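2-aminomuconic 6-semialdehyde dehydrogenase (Pseudomonas sp., PDB 7BZV) catalyses the NAD+-dependent oxidation of 2-aminomuconic 6-semialdehyde in the meta-cleavage pathway of 2-aminophenol breakdown, and needs its tetrameric assembly to bind the cofactor. Local coordinates at residues Asn7-Lys12 with Val42-Lys47; Asn204-His207 with Ser213-Glu216; Ala173-Pro178 with Glu216-His221; Leu158-Lys163 with Gly184-Leu189; Val66-Arg71 with Gly197-Val202. All blocks are in the same frame, centred on the assembly; numbering follows the deposited sequence.

Contact 1 of 5, residues Asn7-Lys12 with Val42-Lys47; sequences NFVDGK and VDAAVK
Val-9, the last residue of strand 3-9, faces Ala-45 on helix 39-52, and the two CA atoms are 5.5 Å apart. The strand belongs to a beta hairpin of the N-terminal part of this aldehyde dehydrogenase: residues Val-9 to Lys-12 form a type I' turn that returns the chain into strand 12-14. Both backbone bonds of the pair close the turn, with Val-9 N to Lys-12 O at 2.9 Å and Lys-12 N to Val-9 O at 3.0 Å. Asp-10 and Gly-11 both take positive phi, which suits the glycine well. The N of Gly-11 also sits above one face of the Phe-8 ring, toward its rim.

Between the two segments the contact is van der Waals, with no hydrogen bond across it. Short alanines on the helix let the strand come near, and the branched valine fills the space between the two backbones. The methyl CG1 of Val-9, turned anti to the backbone N (chi1 172°), rests against the helix backbone itself, while CG2 faces the Ala-45 methyl, 4.2 Å from its CB. CG1 also approaches CB of the partly exposed Ala-44 at 4.3 Å.

Polar side chains nearby fix the hairpin. Asn-7 OD1 accepts from His-207 N while its ND2 gives to the carbonyls of His-35 and Val-14, and farther along the same helix Arg-51 forms a salt bridge with Asp-10. The nearest approach is Val-9 CG1 to Ala-45 CA, 3.8 Å.

Contact 2 of 5, residues Asn204-His207 with Ser213-Glu216; sequences NLVH and SAGE
Ala-214 turns its single methyl toward the end of strand 203-205, where it touches Val-206 and the backbone of His-207. The closer partner is polar: Ala-214 CB lies 3.6 Å from His-207 O, a van der Waals contact and not a hydrogen bond. Val-206 meets the same methyl with its CG2 at 4.2 Å. That branch is set between the backbone N and the carbonyl carbon (chi1 -73°), the crowded position, and this places it facing the helix. Alanine suits the place: its methyl already touches a carbonyl oxygen, and the CA atoms of His-207 and Ala-214 are 6.4 Å apart.

The next shell holds both sides. His-207 sends its own side chain away from the helix, and NE2 bonds to Thr-187 OG1. Val-206 is tied by its backbone to Val-176 in the neighbouring strand, and its side chain also rests on Val-42 of helix 39-52. Ser-213 holds the N-cap place of helix 214-220 without making a capping bond; its OG bonds instead to Glu-36 OE2.

The contact spans the loop from the C-terminal end of strand 203-205 to helix 214-220, in the parallel part of a mixed sheet. Strand 203-205, helix 214-220 and strand 226-230 form a beta-alpha-beta crossover of the Rossmann-like kind, as in the NAD-binding domain of aldehyde dehydrogenases.

Contact 3 of 5, residues Ala173-Pro178 with Glu216-His221; sequences AVVVKP and EFISQH
Val-175 on strand 173-177 and Ile-218 on helix 214-220 bring their CA atoms to 7.7 Å. This is one helix-to-strand layer of the Rossmann-like domain of the aldehyde dehydrogenase fold.

Ile-218 does most of the work from the helix. Its CD1 end reaches between two side chains, two residues apart, on one face of the strand, Val-175 CG1 and Lys-177 CB, and is 3.9 Å from each. Val-175 and Ile-218 run past one another in opposite directions, and CG1 of Ile-218 also comes 4.0 Å from Val-175 CG1. The long isoleucine arm spans from helix to strand, and the beta-branched valine suits the strand.

Only the root of Lys-177 takes part. Its chain bends at chi2 and chi3 (-134° and 114°) and leads NZ away, to weak partners in Glu-180 and the carbonyl of Phe-209; in relatives the lysine of this Lys-Pro-Ser-Glu sequence binds near the adenine ribose of NAD+, and Lys-177 is probably its counterpart.

On the far side the helix end is tied by Ser-219 OG, which gives to Glu-216 O over 2.9 Å, tilted 30° from the carbonyl plane and on the same face as Gln-220 N.

Contact 4 of 5, residues Leu158-Lys163 with Gly184-Leu189; sequences LLLTWK and GTATLL
Leu-160 and Leu-189 reach toward each other tip to tip between helices 156-169 and 184-196, whose short segments approach to 10.4 Å between axes and run at 42° to one another.

The apolar contacts carry the pairing. Leu-160 CD2 is the central atom: it lies over Ala-186, 3.6 Å from its CB and 3.7 Å from its CA, and meets Leu-189 CD2 at 3.9 Å. Both leucines hold CG anti to the backbone N (chi1 175° and -173°), which extends each arm across the gap, and the small alanine leaves the place that Leu-160 fills. Leu-189 CD2 then has a second neighbour, the methyl CG2 of Thr-161, at 4.2 Å, approached at a slant. Two long leucines and a short alanine thus fill the contact at this axis separation.

Polar groups are kept off this seam. Thr-161 shows its methyl to the leucine, while its OG1 bonds away to Asn-109 ND2 and to the carbonyl of Gly-106, so a buried hydroxyl is satisfied without crossing between the helices. On the other helix Thr-185 OG1 bonds to Glu-87 OE1. Within the helix Leu-189 N gives to Thr-185 O at 2.8 Å; Leu-189 and Ala-186, three residues apart, are neighbours on one helix face.

Helix 95-119 lies against Thr-161, and helix 80-91 against Thr-185. From the sheet, Leu-205 packs on Ala-186 and Phe-203 on Leu-189, while Val-176 of strand 173-177 touches Leu-160, so the pair covers one face of the strands that link and follow it.

Contact 5 of 5, residues Val66-Arg71 with Gly197-Val202; sequences VDWLRR and GIPPGV
In the helical turn that holds Trp-68 against Ile-198, Arg-70 N gives to Val-66 O over 3.1 Å. The indole projects from this turn onto the loop after helix 184-196.

Ile-198 lies over one face of the ring: its CD1 is 3.4 Å above the plane, offset toward the rim, and nearest to Trp-68 CE3 at 3.5 Å. The two side chains slide past each other in opposite directions. Farther along the ring, Trp-68 CH2 comes 3.3 Å from Gly-197 O, and Pro-199 CD approaches CZ2 obliquely at 4.4 Å.

Gly-197 is the C-prime residue of a Schellman motif ending helix 184-196, with Ile-198 N bonded to Met-193 O and Gly-197 N to Glu-194 O. Its positive phi calls for glycine, since a CB would be jammed against the carbonyl O of the residue before. An alanine in place of Trp-68 would probably leave Ile-198 CD1 without the ring face it rests on and open a gap beside Gly-197.

The Trp-57 ring meets the same indole at about 55°. On the helix's other side Arg-70 NH2 forms salt bridges with Asp-115 OD1 of its own chain and of a second subunit.

How the contacts relate
Contacts 1, 2 and 3 cluster, their centres 5 to 10 Å apart, where helices 39-52 and 214-220 lie on one face of the parallel strands 173-177 and 203-205. Contacts 2 and 3 share Glu-216 and helix 214-220. Contact 4 is about 14 Å from both, on the other face of the sheet, where helices 156-169 and 184-196 flank strand 173-177 in the chain; contacts 3 and 4 interleave in sequence. Contact 5 encloses contact 4 along the chain and sits 15 to 21 Å from the others; its loop touches contact 1 through Pro-200 and adjoins strand 203-205. Together they sample both helical layers over the sheet of the Rossmann-like domain, with the N-terminal hairpin joined to it.

Contact 1 of 5, residues Asn7-Lys12 with Val42-Lys47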
# COMPACT_ATOMS: atom_id res chain seq x y z
N ASN B 7 -6.98 34.25 24.32
CA ASN B 7 -6.14 33.75 23.25
C ASN B 7 -4.88 33.10 23.84
O ASN B 7 -4.51 33.35 24.99
CB ASN B 7 -5.72 34.89 22.31
CG ASN B 7 -6.90 35.67 21.77
OD1 ASN B 7 -7.50 35.29 20.78
ND2 ASN B 7 -7.21 36.79 22.43
N PHE B 8 -4.23 32.27 23.02
CA PHE B 8 -3.00 31.58 23.43
C PHE B 8 -2.02 31.68 22.27
O PHE B 8 -2.19 31.02 21.24
CB PHE B 8 -3.32 30.13 23.82
CG PHE B 8 -2.17 29.39 24.46
CD1 PHE B 8 -1.75 29.71 25.73
CD2 PHE B 8 -1.52 28.36 23.76
CE1 PHE B 8 -0.67 29.04 26.31
CE2 PHE B 8 -0.45 27.69 24.33
CZ PHE B 8 -0.03 28.02 25.61
N VAL B 9 -1.00 32.53 22.40
CA VAL B 9 -0.07 32.80 21.31
C VAL B 9 1.34 32.67 21.84
O VAL B 9 1.71 33.33 22.82
CB VAL B 9 -0.29 34.19 20.69
CG1 VAL B 9 0.82 34.52 19.69
CG2 VAL B 9 -1.67 34.26 20.00
N ASP B 10 2.13 31.81 21.20
CA ASP B 10 3.55 31.64 21.53
C ASP B 10 3.72 31.37 23.03
O ASP B 10 4.58 31.95 23.68
CB ASP B 10 4.36 32.86 21.11
CG ASP B 10 5.83 32.54 20.85
OD1 ASP B 10 6.19 31.34 20.74
OD2 ASP B 10 6.62 33.50 20.75
N GLY B 11 2.87 30.51 23.57
CA GLY B 11 2.97 30.06 24.94
C GLY B 11 2.40 31.00 25.97
O GLY B 11 2.51 30.71 27.17
N LYS B 12 1.78 32.11 25.56
CA LYS B 12 1.29 33.12 26.48
C LYS B 12 -0.20 33.34 26.26
O LYS B 12 -0.66 33.41 25.12
CB LYS B 12 2.06 34.45 26.32
CG LYS B 12 3.58 34.33 26.48
CD LYS B 12 4.31 35.62 26.14
CE LYS B 12 5.59 35.35 25.33
NZ LYS B 12 5.61 36.06 24.02
N VAL B 42 -2.88 37.83 15.18
CA VAL B 42 -2.84 36.74 14.23
C VAL B 42 -1.49 36.71 13.52
O VAL B 42 -0.87 35.65 13.36
CB VAL B 42 -4.00 36.85 13.22
CG1 VAL B 42 -3.79 35.88 12.06
CG2 VAL B 42 -5.32 36.60 13.93
N ASP B 43 -1.02 37.88 13.09
CA ASP B 43 0.34 37.98 12.58
C ASP B 43 1.33 37.43 13.60
O ASP B 43 2.24 36.66 13.24
CB ASP B 43 0.66 39.44 12.25
CG ASP B 43 1.44 39.59 10.96
OD1 ASP B 43 2.56 39.05 10.87
OD2 ASP B 43 0.93 40.26 10.04
N ALA B 44 1.18 37.81 14.88
CA ALA B 44 2.07 37.29 15.91
C ALA B 44 1.99 35.77 15.99
O ALA B 44 3.02 35.08 16.11
CB ALA B 44 1.74 37.92 17.26
N ALA B 45 0.78 35.22 15.89
CA ALA B 45 0.62 33.78 15.94
C ALA B 45 1.33 33.10 14.77
O ALA B 45 2.02 32.09 14.95
CB ALA B 45 -0.86 33.43 15.97
N VAL B 46 1.17 33.64 13.56
CA VAL B 46 1.78 32.98 12.41
C VAL B 46 3.30 33.00 12.55
O VAL B 46 4.00 32.03 12.21
CB VAL B 46 1.30 33.63 11.10
CG1 VAL B 46 2.14 33.10 9.93
CG2 VAL B 46 -0.22 33.35 10.83
N LYS B 47 3.83 34.13 13.02
CA LYS B 47 5.27 34.26 13.14
C LYS B 47 5.80 33.38 14.26
O LYS B 47 6.85 32.75 14.11
CB LYS B 47 5.63 35.74 13.34
CG LYS B 47 5.26 36.59 12.10
CD LYS B 47 5.92 36.07 10.78
CE LYS B 47 7.33 35.44 11.00
NZ LYS B 47 7.78 34.55 9.87

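Contact 2 of 5, residues Asn204-His207 with Ser213-Glu216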
# COMPACT_ATOMS: atom_id res chain seq x y z
N ASN B 204 -1.40 27.64 18.61
CA ASN B 204 -1.83 29.00 18.86
C ASN B 204 -3.33 29.13 18.65
O ASN B 204 -3.89 28.56 17.71
CB ASN B 204 -1.11 29.97 17.94
CG ASN B 204 0.38 29.93 18.10
OD1 ASN B 204 0.93 30.41 19.09
ND2 ASN B 204 1.05 29.31 17.13
N LEU B 205 -3.97 29.88 19.54
CA LEU B 205 -5.42 30.02 19.55
C LEU B 205 -5.75 31.51 19.46
O LEU B 205 -5.34 32.29 20.33
CB LEU B 205 -6.03 29.43 20.83
CG LEU B 205 -7.52 29.68 21.14
CD1 LEU B 205 -8.39 28.97 20.17
CD2 LEU B 205 -7.80 29.23 22.54
N VAL B 206 -6.48 31.89 18.41
CA VAL B 206 -6.99 33.24 18.24
C VAL B 206 -8.50 33.18 18.16
O VAL B 206 -9.05 32.41 17.37
CB VAL B 206 -6.42 33.92 16.99
CG1 VAL B 206 -4.95 34.29 17.24
CG2 VAL B 206 -6.56 33.05 15.77
N HIS B 207 -9.17 34.05 18.90
CA HIS B 207 -10.63 34.10 18.90
C HIS B 207 -11.17 35.21 17.99
O HIS B 207 -10.51 36.22 17.72
CB HIS B 207 -11.16 34.31 20.31
CG HIS B 207 -11.07 33.10 21.17
ND1 HIS B 207 -11.79 31.95 20.93
CD2 HIS B 207 -10.33 32.84 22.28
CE1 HIS B 207 -11.52 31.05 21.86
NE2 HIS B 207 -10.64 31.57 22.69
N SER B 213 -12.29 39.84 10.85
CA SER B 213 -11.78 39.35 12.13
C SER B 213 -10.84 38.16 11.90
O SER B 213 -10.34 37.93 10.79
CB SER B 213 -12.94 38.97 13.06
OG SER B 213 -12.55 38.97 14.43
N ALA B 214 -10.61 37.39 12.97
CA ALA B 214 -9.48 36.46 13.01
C ALA B 214 -9.53 35.49 11.84
O ALA B 214 -8.49 35.20 11.24
CB ALA B 214 -9.46 35.70 14.32
N GLY B 215 -10.71 34.99 11.50
CA GLY B 215 -10.80 34.02 10.41
C GLY B 215 -10.31 34.58 9.09
O GLY B 215 -9.54 33.93 8.36
N GLU B 216 -10.79 35.77 8.72
CA GLU B 216 -10.31 36.42 7.50
C GLU B 216 -8.82 36.69 7.58
O GLU B 216 -8.09 36.50 6.59
CB GLU B 216 -11.09 37.72 7.29
CG GLU B 216 -10.63 38.60 6.13
CD GLU B 216 -11.35 39.96 6.12
OE1 GLU B 216 -12.59 39.98 5.92
OE2 GLU B 216 -10.69 41.00 6.32

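Contact 3 of 5, residues Ala173-Pro178 with Glu216-His221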
# COMPACT_ATOMS: atom_id res chain seq x y z
N ALA B 173 3.08 23.73 12.91
CA ALA B 173 2.45 24.54 13.95
C ALA B 173 1.05 24.89 13.47
O ALA B 173 0.78 24.87 12.27
CB ALA B 173 3.23 25.83 14.22
N VAL B 174 0.16 25.24 14.40
CA VAL B 174 -1.19 25.59 13.99
C VAL B 174 -1.60 26.94 14.57
O VAL B 174 -1.14 27.35 15.64
CB VAL B 174 -2.27 24.52 14.35
CG1 VAL B 174 -1.95 23.23 13.67
CG2 VAL B 174 -2.40 24.32 15.85
N VAL B 175 -2.43 27.65 13.80
CA VAL B 175 -3.17 28.82 14.27
C VAL B 175 -4.64 28.51 14.10
O VAL B 175 -5.11 28.33 12.97
CB VAL B 175 -2.79 30.10 13.51
CG1 VAL B 175 -3.58 31.27 14.05
CG2 VAL B 175 -1.31 30.37 13.67
N VAL B 176 -5.36 28.47 15.21
CA VAL B 176 -6.69 27.87 15.31
C VAL B 176 -7.66 28.96 15.70
O VAL B 176 -7.40 29.70 16.67
CB VAL B 176 -6.70 26.75 16.36
CG1 VAL B 176 -8.05 26.58 16.95
CG2 VAL B 176 -6.15 25.47 15.75
N LYS B 177 -8.76 29.08 14.96
CA LYS B 177 -9.82 30.01 15.35
C LYS B 177 -11.13 29.26 15.52
O LYS B 177 -11.75 28.87 14.51
CB LYS B 177 -10.02 31.13 14.32
CG LYS B 177 -11.00 32.23 14.85
CD LYS B 177 -12.04 32.64 13.78
CE LYS B 177 -13.49 32.29 14.14
NZ LYS B 177 -14.44 32.71 13.07
N PRO B 178 -11.59 29.02 16.74
CA PRO B 178 -12.87 28.32 16.92
C PRO B 178 -14.02 29.28 16.62
O PRO B 178 -13.86 30.50 16.60
CB PRO B 178 -12.87 27.93 18.39
CG PRO B 178 -12.06 29.13 19.06
CD PRO B 178 -11.00 29.46 18.03
N GLU B 216 -10.79 35.77 8.72
CA GLU B 216 -10.31 36.42 7.50
C GLU B 216 -8.82 36.69 7.58
O GLU B 216 -8.09 36.50 6.59
CB GLU B 216 -11.09 37.72 7.29
CG GLU B 216 -10.63 38.60 6.13
CD GLU B 216 -11.35 39.96 6.12
OE1 GLU B 216 -12.59 39.98 5.92
OE2 GLU B 216 -10.69 41.00 6.32
N PHE B 217 -8.34 37.12 8.75
CA PHE B 217 -6.91 37.39 8.91
C PHE B 217 -6.09 36.15 8.62
O PHE B 217 -5.12 36.20 7.86
CB PHE B 217 -6.60 37.89 10.32
CG PHE B 217 -7.38 39.10 10.71
CD1 PHE B 217 -7.96 39.91 9.74
CD2 PHE B 217 -7.54 39.43 12.04
CE1 PHE B 217 -8.70 41.03 10.10
CE2 PHE B 217 -8.27 40.56 12.40
CZ PHE B 217 -8.86 41.35 11.43
N ILE B 218 -6.49 35.01 9.20
CA ILE B 218 -5.73 33.79 8.97
C ILE B 218 -5.72 33.47 7.48
O ILE B 218 -4.67 33.21 6.89
CB ILE B 218 -6.31 32.62 9.78
CG1 ILE B 218 -6.07 32.79 11.28
CG2 ILE B 218 -5.69 31.33 9.30
CD1 ILE B 218 -6.87 31.77 12.11
N SER B 219 -6.91 33.50 6.85
CA SER B 219 -7.03 33.05 5.46
C SER B 219 -6.24 33.94 4.49
O SER B 219 -5.82 33.45 3.43
CB SER B 219 -8.50 33.01 5.04
OG SER B 219 -9.08 34.30 5.01
N GLN B 220 -6.03 35.21 4.84
CA GLN B 220 -5.34 36.18 3.98
C GLN B 220 -3.84 36.29 4.25
O GLN B 220 -3.12 36.92 3.46
CB GLN B 220 -5.97 37.57 4.18
CG GLN B 220 -7.33 37.76 3.52
CD GLN B 220 -7.97 39.09 3.87
OE1 GLN B 220 -7.43 39.87 4.66
NE2 GLN B 220 -9.13 39.37 3.27
N HIS B 221 -3.36 35.72 5.33
CA HIS B 221 -1.99 35.96 5.73
C HIS B 221 -1.03 35.34 4.72
O HIS B 221 -1.14 34.15 4.41
CB HIS B 221 -1.75 35.40 7.11
CG HIS B 221 -0.51 35.92 7.75
ND1 HIS B 221 0.75 35.64 7.25
CD2 HIS B 221 -0.33 36.71 8.83
CE1 HIS B 221 1.65 36.23 8.02
NE2 HIS B 221 1.02 36.88 8.98

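Contact 4 of 5, residues Leu158-Lys163 with Gly184-Leu189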
# COMPACT_ATOMS: atom_id res chain seq x y z
N LEU B 158 -14.70 18.03 18.25
CA LEU B 158 -14.47 16.91 17.34
C LEU B 158 -13.83 17.37 16.02
O LEU B 158 -12.80 16.82 15.59
CB LEU B 158 -15.79 16.20 17.10
CG LEU B 158 -15.79 14.88 16.32
CD1 LEU B 158 -17.18 14.24 16.53
CD2 LEU B 158 -15.57 15.10 14.90
N LEU B 159 -14.42 18.37 15.36
CA LEU B 159 -13.88 18.86 14.09
C LEU B 159 -12.60 19.67 14.27
O LEU B 159 -11.75 19.69 13.38
CB LEU B 159 -14.92 19.69 13.34
CG LEU B 159 -16.04 18.81 12.76
CD1 LEU B 159 -17.16 19.65 12.11
CD2 LEU B 159 -15.49 17.78 11.77
N LEU B 160 -12.45 20.35 15.41
CA LEU B 160 -11.16 20.96 15.71
C LEU B 160 -10.05 19.91 15.77
O LEU B 160 -9.02 20.05 15.09
CB LEU B 160 -11.24 21.73 17.02
CG LEU B 160 -9.93 22.32 17.55
CD1 LEU B 160 -9.33 23.27 16.51
CD2 LEU B 160 -10.13 23.06 18.89
N THR B 161 -10.21 18.87 16.60
CA THR B 161 -9.11 17.92 16.71
C THR B 161 -8.96 17.08 15.43
O THR B 161 -7.87 16.54 15.19
CB THR B 161 -9.27 17.00 17.93
OG1 THR B 161 -10.43 16.18 17.80
CG2 THR B 161 -9.36 17.83 19.22
N TRP B 162 -10.01 16.94 14.63
CA TRP B 162 -9.89 16.25 13.34
C TRP B 162 -8.86 16.91 12.42
O TRP B 162 -8.23 16.23 11.61
CB TRP B 162 -11.26 16.23 12.69
CG TRP B 162 -11.39 15.77 11.31
CD1 TRP B 162 -11.81 16.51 10.23
CD2 TRP B 162 -11.10 14.47 10.82
NE1 TRP B 162 -11.80 15.72 9.09
CE2 TRP B 162 -11.37 14.47 9.43
CE3 TRP B 162 -10.63 13.30 11.41
CZ2 TRP B 162 -11.20 13.32 8.62
CZ3 TRP B 162 -10.43 12.17 10.61
CH2 TRP B 162 -10.73 12.19 9.24
N LYS B 163 -8.69 18.23 12.54
CA LYS B 163 -7.68 18.99 11.80
C LYS B 163 -6.38 19.11 12.58
O LYS B 163 -5.30 18.90 12.02
CB LYS B 163 -8.18 20.41 11.46
CG LYS B 163 -9.57 20.48 10.81
CD LYS B 163 -9.71 19.48 9.65
CE LYS B 163 -11.07 19.59 8.92
NZ LYS B 163 -11.42 20.97 8.45
N GLY B 184 -15.04 27.42 23.99
CA GLY B 184 -14.58 26.75 25.20
C GLY B 184 -13.63 25.58 25.02
O GLY B 184 -12.52 25.57 25.56
N THR B 185 -14.07 24.55 24.30
CA THR B 185 -13.21 23.38 24.21
C THR B 185 -11.90 23.72 23.51
O THR B 185 -10.87 23.12 23.82
CB THR B 185 -13.94 22.20 23.53
OG1 THR B 185 -14.61 22.59 22.34
CG2 THR B 185 -15.01 21.65 24.50
N ALA B 186 -11.92 24.70 22.60
CA ALA B 186 -10.67 25.10 21.95
C ALA B 186 -9.73 25.74 22.95
O ALA B 186 -8.51 25.51 22.91
CB ALA B 186 -10.94 26.06 20.79
N THR B 187 -10.28 26.55 23.85
CA THR B 187 -9.44 27.13 24.89
C THR B 187 -8.94 26.05 25.85
O THR B 187 -7.78 26.09 26.27
CB THR B 187 -10.22 28.22 25.64
OG1 THR B 187 -10.73 29.14 24.66
CG2 THR B 187 -9.31 28.95 26.62
N LEU B 188 -9.78 25.07 26.21
CA LEU B 188 -9.29 23.97 27.05
C LEU B 188 -8.23 23.16 26.31
O LEU B 188 -7.25 22.69 26.92
CB LEU B 188 -10.44 23.06 27.46
CG LEU B 188 -11.50 23.73 28.35
CD1 LEU B 188 -12.62 22.77 28.69
CD2 LEU B 188 -10.87 24.27 29.63
N LEU B 189 -8.36 23.02 25.00
CA LEU B 189 -7.32 22.30 24.27
C LEU B 189 -5.98 23.02 24.39
O LEU B 189 -4.94 22.38 24.61
CB LEU B 189 -7.74 22.12 22.82
CG LEU B 189 -6.77 21.22 22.01
CD1 LEU B 189 -6.66 19.82 22.58
CD2 LEU B 189 -7.21 21.14 20.52

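Contact 5 of 5, residues Val66-Arg71 with Gly197-Val202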
# COMPACT_ATOMS: atom_id res chain seq x y z
N VAL B 66 4.34 11.03 17.68
CA VAL B 66 3.42 9.98 18.09
C VAL B 66 3.17 10.10 19.59
O VAL B 66 2.02 10.17 20.06
CB VAL B 66 3.96 8.59 17.72
CG1 VAL B 66 3.12 7.51 18.42
CG2 VAL B 66 3.94 8.36 16.19
N ASP B 67 4.26 10.16 20.37
CA ASP B 67 4.14 10.27 21.82
C ASP B 67 3.44 11.56 22.24
O ASP B 67 2.61 11.56 23.15
CB ASP B 67 5.53 10.19 22.46
CG ASP B 67 6.15 8.79 22.38
OD1 ASP B 67 5.45 7.85 21.98
OD2 ASP B 67 7.35 8.64 22.70
N TRP B 68 3.79 12.69 21.62
CA TRP B 68 3.11 13.95 21.96
C TRP B 68 1.61 13.82 21.75
O TRP B 68 0.82 14.22 22.60
CB TRP B 68 3.65 15.10 21.10
CG TRP B 68 4.94 15.73 21.54
CD1 TRP B 68 6.11 15.80 20.83
CD2 TRP B 68 5.17 16.44 22.75
NE1 TRP B 68 7.07 16.47 21.54
CE2 TRP B 68 6.51 16.89 22.72
CE3 TRP B 68 4.38 16.73 23.86
CZ2 TRP B 68 7.08 17.62 23.76
CZ3 TRP B 68 4.94 17.45 24.89
CH2 TRP B 68 6.28 17.88 24.84
N LEU B 69 1.21 13.24 20.60
CA LEU B 69 -0.21 13.12 20.29
C LEU B 69 -0.91 12.28 21.35
O LEU B 69 -2.05 12.57 21.73
CB LEU B 69 -0.43 12.48 18.91
CG LEU B 69 0.04 13.32 17.72
CD1 LEU B 69 0.00 12.44 16.46
CD2 LEU B 69 -0.81 14.51 17.54
N ARG B 70 -0.24 11.23 21.83
CA ARG B 70 -0.82 10.39 22.87
C ARG B 70 -0.83 11.11 24.22
O ARG B 70 -1.78 10.95 25.00
CB ARG B 70 -0.06 9.07 22.93
CG ARG B 70 -0.39 8.16 21.77
CD ARG B 70 0.56 6.94 21.64
NE ARG B 70 0.20 6.09 20.50
CZ ARG B 70 0.98 5.14 19.99
NH1 ARG B 70 2.18 4.88 20.51
NH2 ARG B 70 0.56 4.44 18.96
N ARG B 71 0.20 11.90 24.53
CA ARG B 71 0.19 12.66 25.78
C ARG B 71 -0.92 13.69 25.77
O ARG B 71 -1.59 13.90 26.80
CB ARG B 71 1.55 13.33 26.00
CG ARG B 71 2.70 12.35 25.92
CD ARG B 71 3.65 12.53 27.07
NE ARG B 71 4.57 13.64 26.85
CZ ARG B 71 4.58 14.76 27.56
NH1 ARG B 71 3.71 14.93 28.55
NH2 ARG B 71 5.47 15.71 27.28
N GLY B 197 3.31 20.20 27.75
CA GLY B 197 4.59 20.76 27.39
C GLY B 197 4.83 20.94 25.91
O GLY B 197 6.00 21.05 25.51
N ILE B 198 3.79 21.00 25.10
CA ILE B 198 3.97 21.31 23.68
C ILE B 198 4.76 22.61 23.58
O ILE B 198 4.43 23.59 24.25
CB ILE B 198 2.61 21.41 22.97
CG1 ILE B 198 1.94 20.03 22.90
CG2 ILE B 198 2.77 22.06 21.60
CD1 ILE B 198 2.59 19.07 21.90
N PRO B 199 5.81 22.68 22.76
CA PRO B 199 6.61 23.89 22.72
C PRO B 199 5.77 25.13 22.36
O PRO B 199 4.82 25.02 21.58
CB PRO B 199 7.66 23.59 21.65
CG PRO B 199 7.83 22.11 21.75
CD PRO B 199 6.45 21.58 22.02
N PRO B 200 6.11 26.27 22.93
CA PRO B 200 5.34 27.48 22.59
C PRO B 200 5.47 27.81 21.12
O PRO B 200 6.51 27.58 20.49
CB PRO B 200 5.95 28.57 23.49
CG PRO B 200 7.30 28.04 23.89
CD PRO B 200 7.16 26.53 23.93
N GLY B 201 4.39 28.33 20.55
CA GLY B 201 4.29 28.60 19.14
C GLY B 201 3.75 27.45 18.31
O GLY B 201 3.30 27.67 17.18
N VAL B 202 3.79 26.22 18.85
CA VAL B 202 3.29 25.07 18.10
C VAL B 202 1.77 25.13 17.99
O VAL B 202 1.21 24.90 16.91
CB VAL B 202 3.74 23.74 18.74
CG1 VAL B 202 3.06 22.54 18.01
CG2 VAL B 202 5.24 23.66 18.69